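Monoglyceride lipase (Saccharomyces cerevisiae, PDB 4ZWN) hydrolyses monoacylglycerols to free fatty acids and glycerol, preferring monounsaturated substrates, and also takes part in the breakdown of fatty acid ethyl esters. Local coordinates at residues Y38-D42 / G43-G47. The protein carries 2 engineered substitutions. Numbering follows the deposited sequence.
Sequences YENFD and GAKFG
Lys45 reaches across to Tyr38 and Asn40 on one face of a tight beta hairpin, whose strands 37-41 and 44-51 form one margin of the central mixed sheet of this alpha/beta hydrolase. Asp42 and Gly43 make the turn, both with positive phi. Glu39 and Phe46 form a hydrogen-bonded antiparallel pair, Glu39 N to Phe46 O at 2.9 Å and Phe46 N to Glu39 O at 2.8 Å, and nearer the turn Phe41 N gives a straighter bond (163°) to Ala44 O.

The lysine can be followed outward. Its CB and CG run past the amide of Asn40, with Lys45 CG 3.3 Å from Asn40 OD1. Lys45 CD passes close to Tyr38 CD2, and Lys45 CE comes nearer still, 3.6 Å from Tyr38 CD2. CG lies anti to the backbone N (chi1 -169°) and the chain bends at chi3 (71°), which carries Lys45 NZ over one face of the tyrosine ring as a cation-pi contact, 4.5 Å from the Tyr38 ring centroid and displaced toward the rim.

The other face carries Glu39, Phe41, Ala44 and Phe46 and is turned to helix 113-134, where His122 stacks on the Phe41 ring and hydrogen-bonds Glu39 OE2, while Phe123 meets Phe46 edge-to-face. Phe46 sets its ring edge against the opposite strand, with Phe46 CE1 4.0 Å from Phe41 CB. An alanine in place of Phe46 is likely to open a gap between hairpin and helix, leaving Phe123 and the CB of Phe41 without their aromatic neighbour. In the intact hairpin the carbonyl oxygens of Glu39 and Phe41 both lie in the plane of the Phe46 ring, at its edge, Phe41 O being 3.3 Å from Phe46 CE1.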
loop_
_atom_site.group_PDB
_atom_site.type_symbol
_atom_site.label_atom_id
_atom_site.label_comp_id
_atom_site.label_asym_id
_atom_site.label_seq_id
_atom_site.Cartn_x
_atom_site.Cartn_y
_atom_site.Cartn_z
ATOM N N TYR A 38 16.022 2.752 -11.791
ATOM C CA TYR A 38 15.168 3.759 -12.397
ATOM C C TYR A 38 14.630 3.364 -13.771
ATOM O O TYR A 38 15.276 2.654 -14.534
ATOM C CB TYR A 38 15.934 5.089 -12.489
ATOM C CG TYR A 38 16.286 5.700 -11.144
ATOM C CD1 TYR A 38 17.474 5.381 -10.505
ATOM C CD2 TYR A 38 15.415 6.578 -10.505
ATOM C CE1 TYR A 38 17.799 5.933 -9.260
ATOM C CE2 TYR A 38 15.724 7.133 -9.268
ATOM C CZ TYR A 38 16.915 6.809 -8.650
ATOM O OH TYR A 38 17.199 7.374 -7.427
ATOM N N GLU A 39 13.419 3.820 -14.058
ATOM C CA GLU A 39 12.770 3.547 -15.330
ATOM C C GLU A 39 11.824 4.676 -15.701
ATOM O O GLU A 39 11.034 5.126 -14.872
ATOM C CB GLU A 39 12.001 2.225 -15.285
ATOM C CG GLU A 39 11.176 1.972 -16.520
ATOM C CD GLU A 39 10.651 0.562 -16.581
ATOM O OE1 GLU A 39 11.271 -0.327 -15.960
ATOM O OE2 GLU A 39 9.619 0.346 -17.248
ATOM N N ASN A 40 11.918 5.133 -16.946
ATOM C CA ASN A 40 11.080 6.214 -17.446
ATOM C C ASN A 40 9.755 5.711 -18.013
ATOM O O ASN A 40 9.711 4.707 -18.729
ATOM C CB ASN A 40 11.830 7.009 -18.517
ATOM C CG ASN A 40 12.985 7.817 -17.950
ATOM O OD1 ASN A 40 13.435 7.584 -16.829
ATOM N ND2 ASN A 40 13.467 8.777 -18.730
ATOM N N PHE A 41 8.678 6.416 -17.684
ATOM C CA PHE A 41 7.359 6.111 -18.222
ATOM C C PHE A 41 6.437 7.317 -18.103
ATOM O O PHE A 41 6.265 7.868 -17.015
ATOM C CB PHE A 41 6.739 4.906 -17.505
ATOM C CG PHE A 41 5.322 4.616 -17.919
ATOM C CD1 PHE A 41 5.058 3.921 -19.089
ATOM C CD2 PHE A 41 4.256 5.029 -17.136
ATOM C CE1 PHE A 41 3.756 3.649 -19.476
ATOM C CE2 PHE A 41 2.948 4.759 -17.517
ATOM C CZ PHE A 41 2.700 4.068 -18.690
ATOM N N ASP A 42 5.858 7.713 -19.234
ATOM C CA ASP A 42 4.871 8.789 -19.300
ATOM C C ASP A 42 5.329 10.051 -18.574
ATOM O O ASP A 42 4.595 10.618 -17.767
ATOM C CB ASP A 42 3.533 8.311 -18.734
ATOM C CG ASP A 42 2.379 9.214 -19.125
ATOM O OD1 ASP A 42 2.494 9.908 -20.157
ATOM O OD2 ASP A 42 1.361 9.229 -18.402
ATOM N N GLY A 43 6.557 10.474 -18.855
ATOM C CA GLY A 43 7.066 11.736 -18.351
ATOM C C GLY A 43 7.499 11.725 -16.897
ATOM O O GLY A 43 7.501 12.765 -16.239
ATOM N N ALA A 44 7.868 10.554 -16.390
ATOM C CA ALA A 44 8.357 10.456 -15.020
ATOM C C ALA A 44 9.445 9.394 -14.890
ATOM O O ALA A 44 9.391 8.350 -15.542
ATOM C CB ALA A 44 7.208 10.161 -14.069
ATOM N N LYS A 45 10.437 9.673 -14.051
ATOM C CA LYS A 45 11.513 8.724 -13.796
ATOM C C LYS A 45 11.228 7.957 -12.513
ATOM O O LYS A 45 11.505 8.436 -11.415
ATOM C CB LYS A 45 12.865 9.438 -13.702
ATOM C CG LYS A 45 14.053 8.490 -13.698
ATOM C CD LYS A 45 15.376 9.221 -13.546
ATOM C CE LYS A 45 15.549 9.775 -12.142
ATOM N NZ LYS A 45 16.933 10.274 -11.910
ATOM N N PHE A 46 10.664 6.764 -12.663
ATOM C CA PHE A 46 10.250 5.958 -11.523
ATOM C C PHE A 46 11.414 5.208 -10.880
ATOM O O PHE A 46 12.106 4.432 -11.540
ATOM C CB PHE A 46 9.170 4.957 -11.944
ATOM C CG PHE A 46 7.859 5.592 -12.303
ATOM C CD1 PHE A 46 7.602 6.000 -13.601
ATOM C CD2 PHE A 46 6.879 5.774 -11.345
ATOM C CE1 PHE A 46 6.394 6.584 -13.933
ATOM C CE2 PHE A 46 5.668 6.355 -11.671
ATOM C CZ PHE A 46 5.426 6.761 -12.966
ATOM N N GLY A 47 11.623 5.445 -9.589
ATOM C CA GLY A 47 12.557 4.647 -8.818
ATOM C C GLY A 47 11.866 3.379 -8.347
ATOM O O GLY A 47 10.745 3.433 -7.841
#